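Local coordinates for protein serpin B3 (Homo sapiens, PDB 2ZV6) that probably inhibits proteases as a serpin, offering an exposed reactive-site loop as bait and trapping the enzyme when the cleaved loop enters the serpin's own central beta-sheet, at residues T46-M51 with L185-A190; A109-I114 with Q165-I170; Y192-W197 with F344-E349. All coordinates share one frame; numbering follows the deposited sequence.

Interaction 1: residues T46-M51 with L185-A190; sequences TSALGM and LVLVNA
Met51 and Ala48, which meet Leu187 and Asn189 of the strand, belong to a helical turn closed by the backbone bond from Met51 N to Ser47 O at 2.9 Å. No hydrogen bond passes directly between 46-51 and 185-190. Instead Leu187 reaches over to the helix with CG anti to its backbone N (chi1 -175°), which lets its two methyl groups divide the surface opposite. CD2 lies 3.3 Å from Ala48 O and 4.1 Å from Ala48 CB, with Leu49 CD2 at the margin, while CD1 faces Met51 SD at 4.4 Å. Two residues further on, the Asn189 amide meets the same alanine through its nitrogen end, ND2 standing 3.4 Å from Ala48 CB and OD1 further off at 4.2 Å. Ala48, with its single methyl, thus touches both Leu187 and Asn189. In serpin terms helix 42-54 is helix B, buried behind beta-sheet A, and strand 185-193 is its third strand; the axes of 46-51 and 185-190 are inclined at 149°, running roughly in opposite directions, and approach to 9.3 Å. The place corresponds to the shutter region, beneath the gap through which the reactive loop of a serpin is inserted. In this chain the gap is closed, since Leu187 and Asn189 share backbone hydrogen bonds with Leu340 and Lys342 of strand 336-346. On the reverse face of the sheet Val188 packs against Ile158 and Trp161 of helix 151-165, and beyond Leu187 the side chain of Met51 also touches Ile134 and Tyr138 of helix 128-138.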
# COMPACT_ATOMS: atom_id res chain seq x y z
N THR A 46 0.84 -2.22 -7.37
CA THR A 46 1.19 -1.87 -8.74
C THR A 46 2.29 -2.78 -9.28
O THR A 46 2.21 -3.28 -10.40
CB THR A 46 1.69 -0.43 -8.84
OG1 THR A 46 0.82 0.44 -8.10
CG2 THR A 46 1.73 0.02 -10.29
N SER A 47 3.33 -2.99 -8.48
CA SER A 47 4.47 -3.82 -8.88
C SER A 47 4.05 -5.28 -8.97
O SER A 47 4.38 -5.97 -9.94
CB SER A 47 5.61 -3.68 -7.87
OG SER A 47 5.28 -4.27 -6.62
N ALA A 48 3.34 -5.74 -7.95
CA ALA A 48 2.86 -7.11 -7.92
C ALA A 48 2.25 -7.46 -9.29
O ALA A 48 2.45 -8.56 -9.82
CB ALA A 48 1.83 -7.25 -6.81
N LEU A 49 1.53 -6.50 -9.86
CA LEU A 49 0.87 -6.67 -11.16
C LEU A 49 1.80 -6.50 -12.35
O LEU A 49 1.52 -7.01 -13.43
CB LEU A 49 -0.26 -5.66 -11.31
CG LEU A 49 -1.38 -5.71 -10.28
CD1 LEU A 49 -2.63 -5.07 -10.87
CD2 LEU A 49 -1.64 -7.15 -9.87
N GLY A 50 2.89 -5.76 -12.16
CA GLY A 50 3.84 -5.57 -13.24
C GLY A 50 4.66 -6.84 -13.42
O GLY A 50 5.15 -7.12 -14.51
N MET A 51 4.78 -7.60 -12.33
CA MET A 51 5.53 -8.84 -12.34
C MET A 51 4.67 -9.85 -13.09
O MET A 51 5.16 -10.60 -13.95
CB MET A 51 5.80 -9.30 -10.90
CG MET A 51 5.68 -10.80 -10.63
SD MET A 51 5.15 -11.15 -8.94
CE MET A 51 6.19 -12.54 -8.51
N LEU A 185 -3.06 -20.26 -9.53
CA LEU A 185 -2.14 -19.19 -9.13
C LEU A 185 -2.65 -18.46 -7.90
O LEU A 185 -3.82 -18.58 -7.53
CB LEU A 185 -1.98 -18.20 -10.29
CG LEU A 185 -0.63 -17.57 -10.60
CD1 LEU A 185 0.49 -18.36 -9.92
CD2 LEU A 185 -0.43 -17.52 -12.11
N VAL A 186 -1.77 -17.69 -7.27
CA VAL A 186 -2.09 -16.91 -6.08
C VAL A 186 -0.99 -15.87 -5.85
O VAL A 186 0.10 -16.19 -5.39
CB VAL A 186 -2.17 -17.78 -4.80
CG1 VAL A 186 -2.28 -16.87 -3.58
CG2 VAL A 186 -3.35 -18.71 -4.86
N LEU A 187 -1.29 -14.62 -6.18
CA LEU A 187 -0.33 -13.55 -5.99
C LEU A 187 -0.39 -13.06 -4.56
O LEU A 187 -1.45 -12.66 -4.08
CB LEU A 187 -0.64 -12.40 -6.95
CG LEU A 187 0.31 -11.20 -7.00
CD1 LEU A 187 1.65 -11.53 -6.35
CD2 LEU A 187 0.52 -10.82 -8.45
N VAL A 188 0.75 -13.11 -3.87
CA VAL A 188 0.82 -12.65 -2.48
C VAL A 188 1.52 -11.30 -2.48
O VAL A 188 2.49 -11.11 -3.21
CB VAL A 188 1.61 -13.61 -1.59
CG1 VAL A 188 2.36 -12.83 -0.52
CG2 VAL A 188 0.64 -14.62 -0.97
N ASN A 189 1.03 -10.38 -1.66
CA ASN A 189 1.60 -9.04 -1.60
C ASN A 189 1.55 -8.43 -0.22
O ASN A 189 0.83 -7.45 0.00
CB ASN A 189 0.85 -8.14 -2.59
CG ASN A 189 1.67 -6.96 -3.05
OD1 ASN A 189 2.87 -6.87 -2.76
ND2 ASN A 189 1.03 -6.04 -3.77
N ALA A 190 2.30 -9.01 0.72
CA ALA A 190 2.35 -8.48 2.08
C ALA A 190 3.42 -7.38 2.14
O ALA A 190 4.32 -7.33 1.29
CB ALA A 190 2.69 -9.60 3.07

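Interaction 2: residues A109-I114 with Q165-I170; sequences AYELKI and QTNEKI
Lys113, on strand 112-121 next to strand 185-193 in the sheet, lies along the bend that leaves helix 151-165, and nearly every atom of its side chain meets something there. CB sits 3.3 Å from Thr166 CA, and CG stays beside the same atom at 3.6 Å. A bend at chi2 (-49°) brings CD to 3.9 Å from Gln165 O, and the chain runs on across the Asn167 amide, with CE 3.5 Å from Asn167 ND2. NZ ends 4.0 Å from that nitrogen, so the aliphatic part of the lysine makes the closer approach. The bend is a type I' beta turn from Thr166 to Lys169, its middle residues Asn167 and Glu168 both at positive phi, closed by Lys169 N to Thr166 O at 2.8 Å. It begins the connection by which helix F of the serpin fold, lying across beta-sheet A, returns to strand 185-193. Thr166 OG1 fixes this exit, accepting from Ile170 N at 3.2 Å and bonding back to Val162 O in the last turns of the helix. The same Asn167 ND2 also gives a weak hydrogen bond to Glu111 OE1 (3.4 Å), with amide and carboxylate planes 54° apart.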
# COMPACT_ATOMS: atom_id res chain seq x y z
N ALA A 109 16.90 4.95 8.00
CA ALA A 109 15.90 6.01 7.89
C ALA A 109 14.56 5.40 8.26
O ALA A 109 13.74 6.02 8.95
CB ALA A 109 15.86 6.53 6.46
N TYR A 110 14.35 4.17 7.80
CA TYR A 110 13.12 3.41 8.04
C TYR A 110 13.39 1.91 8.01
O TYR A 110 14.52 1.46 8.21
CB TYR A 110 12.08 3.75 6.97
CG TYR A 110 12.58 3.56 5.55
CD1 TYR A 110 12.44 2.33 4.90
CD2 TYR A 110 13.17 4.61 4.86
CE1 TYR A 110 12.89 2.16 3.58
CE2 TYR A 110 13.61 4.46 3.55
CZ TYR A 110 13.47 3.24 2.91
OH TYR A 110 13.89 3.10 1.61
N GLU A 111 12.35 1.14 7.75
CA GLU A 111 12.47 -0.31 7.68
C GLU A 111 11.20 -0.89 7.08
O GLU A 111 10.11 -0.76 7.65
CB GLU A 111 12.74 -0.89 9.08
CG GLU A 111 11.62 -1.76 9.65
CD GLU A 111 12.10 -3.15 10.04
OE1 GLU A 111 11.62 -3.69 11.06
OE2 GLU A 111 12.95 -3.72 9.31
N LEU A 112 11.33 -1.50 5.92
CA LEU A 112 10.19 -2.10 5.26
C LEU A 112 10.50 -3.53 4.91
O LEU A 112 11.64 -3.88 4.62
CB LEU A 112 9.80 -1.33 4.00
CG LEU A 112 10.84 -0.96 2.94
CD1 LEU A 112 11.57 -2.18 2.40
CD2 LEU A 112 10.11 -0.24 1.83
N LYS A 113 9.47 -4.35 4.94
CA LYS A 113 9.60 -5.75 4.60
C LYS A 113 8.55 -6.08 3.54
O LYS A 113 7.39 -6.34 3.87
CB LYS A 113 9.41 -6.61 5.85
CG LYS A 113 10.60 -6.61 6.80
CD LYS A 113 11.90 -6.88 6.06
CE LYS A 113 13.10 -6.86 7.00
NZ LYS A 113 13.93 -8.10 6.89
N ILE A 114 8.94 -6.04 2.28
CA ILE A 114 8.03 -6.33 1.18
C ILE A 114 8.03 -7.81 0.75
O ILE A 114 8.94 -8.26 0.05
CB ILE A 114 8.37 -5.49 -0.06
CG1 ILE A 114 8.78 -4.08 0.37
CG2 ILE A 114 7.18 -5.47 -1.01
CD1 ILE A 114 9.02 -3.14 -0.80
N GLN A 165 9.45 -13.37 5.92
CA GLN A 165 9.84 -12.39 4.91
C GLN A 165 9.56 -10.97 5.36
O GLN A 165 10.03 -10.01 4.74
CB GLN A 165 9.11 -12.66 3.61
CG GLN A 165 9.84 -13.62 2.69
CD GLN A 165 11.08 -13.00 2.08
OE1 GLN A 165 12.19 -13.45 2.34
NE2 GLN A 165 10.88 -11.98 1.25
N THR A 166 8.78 -10.84 6.44
CA THR A 166 8.43 -9.53 6.99
C THR A 166 8.75 -9.46 8.47
O THR A 166 7.96 -8.95 9.27
CB THR A 166 6.92 -9.22 6.78
OG1 THR A 166 6.13 -10.16 7.51
CG2 THR A 166 6.55 -9.27 5.31
N ASN A 167 9.92 -9.98 8.84
CA ASN A 167 10.37 -9.97 10.23
C ASN A 167 9.35 -10.59 11.19
O ASN A 167 9.42 -10.37 12.40
CB ASN A 167 10.67 -8.53 10.66
CG ASN A 167 12.16 -8.21 10.64
OD1 ASN A 167 13.00 -9.09 10.83
ND2 ASN A 167 12.49 -6.94 10.41
N GLU A 168 8.43 -11.38 10.65
CA GLU A 168 7.40 -12.04 11.45
C GLU A 168 6.37 -11.04 11.96
O GLU A 168 5.81 -11.22 13.05
CB GLU A 168 8.04 -12.77 12.64
CG GLU A 168 7.35 -14.07 13.04
CD GLU A 168 7.77 -14.54 14.43
OE1 GLU A 168 7.06 -14.22 15.40
OE2 GLU A 168 8.81 -15.22 14.54
N LYS A 169 6.13 -9.99 11.18
CA LYS A 169 5.16 -8.97 11.54
C LYS A 169 3.81 -9.36 10.97
O LYS A 169 2.82 -9.47 11.70
CB LYS A 169 5.59 -7.61 10.98
CG LYS A 169 6.81 -6.99 11.67
CD LYS A 169 6.64 -6.92 13.18
CE LYS A 169 5.69 -5.79 13.59
NZ LYS A 169 5.45 -5.77 15.06
N ILE A 170 3.77 -9.57 9.65
CA ILE A 170 2.56 -9.97 8.96
C ILE A 170 2.42 -11.49 9.02
O ILE A 170 3.18 -12.22 8.38
CB ILE A 170 2.60 -9.52 7.48
CG1 ILE A 170 2.23 -8.04 7.39
CG2 ILE A 170 1.63 -10.36 6.65
CD1 ILE A 170 3.00 -7.30 6.32

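Interaction 3: residues Y192-W197 with F344-E349; sequences YFKGQW and FVEVTE
Tyr192 and Phe344 both hold CG anti to the backbone N (chi1 167° and -169°); the bridge between the two residues puts both side chains on one face of the sheet, and these torsions turn the rings together into a T-shaped pair. The tyrosine presents its edge to the phenylalanine face, with ring centroids 5.8 Å apart and planes at 89°. The same tyrosine reaches onward: its OH donates to Glu346 OE2 at 3.0 Å, meeting the oxygen nearly along its C-O axis, and the carboxylate stands almost perpendicular to the ring. The two parallel strands are joined through the Phe193 backbone, whose N donates to Phe344 O (3.1 Å) and whose O accepts from Glu346 N (3.0 Å). On the opposite face the Phe193 ring turns its edge to Val345, CD1 lying 3.9 Å from CG2. Lys194 then lies across Glu346, its CD 3.6 Å from the glutamate CB. Past this point direct pairing gives way to a water that accepts from Gly195 N at 2.8 Å and donates to Glu346 O at 2.7 Å, and further on the indole edge of Trp197 faces Val347 CG1 and, in its plane, Glu349 O. This is the serpin breach, the top of beta-sheet A where an inserting reactive loop would first part these strands. Around it, strand 112-121 flanks Tyr192 through Lys113, strand 287-305 borders strand 336-346 with Val300 against Val345, and Trp197 stacks on Tyr247 and touches Met224 of strand 219-227 and Met254 of strand 253-259.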
# COMPACT_ATOMS: atom_id res chain seq x y z
N TYR A 192 5.39 -4.55 5.20
CA TYR A 192 5.51 -3.95 6.52
C TYR A 192 6.44 -2.74 6.51
O TYR A 192 7.47 -2.75 5.83
CB TYR A 192 6.03 -4.97 7.53
CG TYR A 192 6.46 -4.31 8.80
CD1 TYR A 192 5.59 -4.23 9.89
CD2 TYR A 192 7.70 -3.68 8.90
CE1 TYR A 192 5.95 -3.55 11.04
CE2 TYR A 192 8.07 -2.99 10.05
CZ TYR A 192 7.19 -2.93 11.12
OH TYR A 192 7.54 -2.23 12.25
N PHE A 193 6.09 -1.71 7.28
CA PHE A 193 6.92 -0.52 7.35
C PHE A 193 6.79 0.27 8.65
O PHE A 193 5.70 0.41 9.21
CB PHE A 193 6.61 0.41 6.17
CG PHE A 193 7.37 1.69 6.20
CD1 PHE A 193 6.90 2.77 6.94
CD2 PHE A 193 8.53 1.84 5.46
CE1 PHE A 193 7.57 3.99 6.94
CE2 PHE A 193 9.21 3.06 5.45
CZ PHE A 193 8.73 4.14 6.19
N LYS A 194 7.92 0.78 9.12
CA LYS A 194 7.98 1.55 10.36
C LYS A 194 9.19 2.47 10.28
O LYS A 194 10.32 2.04 10.52
CB LYS A 194 8.11 0.62 11.57
CG LYS A 194 8.31 1.35 12.88
CD LYS A 194 7.86 0.50 14.06
CE LYS A 194 8.79 0.66 15.26
NZ LYS A 194 8.64 -0.46 16.24
N GLY A 195 8.96 3.73 9.96
CA GLY A 195 10.06 4.67 9.84
C GLY A 195 10.38 5.44 11.11
O GLY A 195 9.59 5.48 12.06
N GLN A 196 11.56 6.06 11.12
CA GLN A 196 12.04 6.85 12.25
C GLN A 196 11.96 8.33 11.90
O GLN A 196 12.61 8.79 10.96
CB GLN A 196 13.48 6.47 12.61
CG GLN A 196 13.63 5.08 13.21
CD GLN A 196 14.10 5.11 14.65
OE1 GLN A 196 15.00 5.87 15.01
NE2 GLN A 196 13.49 4.28 15.50
N TRP A 197 11.16 9.05 12.67
CA TRP A 197 10.96 10.48 12.46
C TRP A 197 12.22 11.33 12.49
O TRP A 197 13.06 11.19 13.39
CB TRP A 197 10.00 11.02 13.51
CG TRP A 197 8.66 10.45 13.38
CD1 TRP A 197 7.95 9.78 14.34
CD2 TRP A 197 7.82 10.50 12.22
NE1 TRP A 197 6.73 9.40 13.84
CE2 TRP A 197 6.62 9.83 12.54
CE3 TRP A 197 7.98 11.04 10.94
CZ2 TRP A 197 5.58 9.68 11.62
CZ3 TRP A 197 6.93 10.90 10.03
CH2 TRP A 197 5.75 10.23 10.37
N PHE A 344 0.97 -3.26 6.75
CA PHE A 344 1.12 -3.12 8.20
C PHE A 344 2.15 -2.05 8.55
O PHE A 344 3.35 -2.32 8.61
CB PHE A 344 1.52 -4.46 8.84
CG PHE A 344 1.45 -4.46 10.36
CD1 PHE A 344 1.91 -5.55 11.09
CD2 PHE A 344 0.90 -3.38 11.05
CE1 PHE A 344 1.84 -5.57 12.48
CE2 PHE A 344 0.82 -3.39 12.44
CZ PHE A 344 1.29 -4.49 13.16
N VAL A 345 1.67 -0.83 8.77
CA VAL A 345 2.54 0.28 9.14
C VAL A 345 2.42 0.60 10.62
O VAL A 345 1.36 0.42 11.23
CB VAL A 345 2.18 1.55 8.37
CG1 VAL A 345 0.92 2.16 8.95
CG2 VAL A 345 3.33 2.54 8.45
N GLU A 346 3.50 1.08 11.20
CA GLU A 346 3.49 1.42 12.61
C GLU A 346 4.06 2.82 12.80
O GLU A 346 5.14 3.15 12.30
CB GLU A 346 4.31 0.40 13.40
CG GLU A 346 3.49 -0.49 14.34
CD GLU A 346 4.19 -1.81 14.65
OE1 GLU A 346 3.91 -2.42 15.70
OE2 GLU A 346 5.03 -2.22 13.82
N VAL A 347 3.31 3.66 13.50
CA VAL A 347 3.77 5.01 13.75
C VAL A 347 4.21 5.11 15.20
O VAL A 347 3.44 4.88 16.13
CB VAL A 347 2.66 6.02 13.48
CG1 VAL A 347 3.01 7.35 14.13
CG2 VAL A 347 2.49 6.19 11.99
N THR A 348 5.48 5.45 15.37
CA THR A 348 6.07 5.57 16.69
C THR A 348 6.72 6.94 16.89
O THR A 348 6.78 7.75 15.97
CB THR A 348 7.13 4.48 16.91
OG1 THR A 348 7.53 4.47 18.28
CG2 THR A 348 8.35 4.72 16.01
N GLU A 349 7.22 7.17 18.10
CA GLU A 349 7.87 8.43 18.44
C GLU A 349 9.32 8.50 17.97
O GLU A 349 9.71 9.40 17.23
CB GLU A 349 7.82 8.64 19.95
CG GLU A 349 7.32 7.43 20.73
CD GLU A 349 6.16 7.77 21.64
OE1 GLU A 349 5.84 6.95 22.53
OE2 GLU A 349 5.56 8.86 21.48
O HOH W 1 6.40 4.80 10.55

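All three interactions gather on beta-sheet A. Interactions 1 and 3 lie on opposite sides of the chain's centre, their centres about 23 Å apart, and both use strand 185-193: one against the helix behind it, the other against its parallel neighbour 336-346. Interaction 2 lies about 10 Å from interaction 3, centre to centre, and Lys113 N probably hydrogen-bonds Tyr192 O at 2.7 Å. Its centre is about 17 Å from that of interaction 1, which it meets where Ile170 CG2 packs 3.8 Å from Ala190 CB. Residues 352-370, which probably include the reactive loop, are not modelled; they follow soon after 344-349, and loop insertion would probably separate the strand pair of interaction 3.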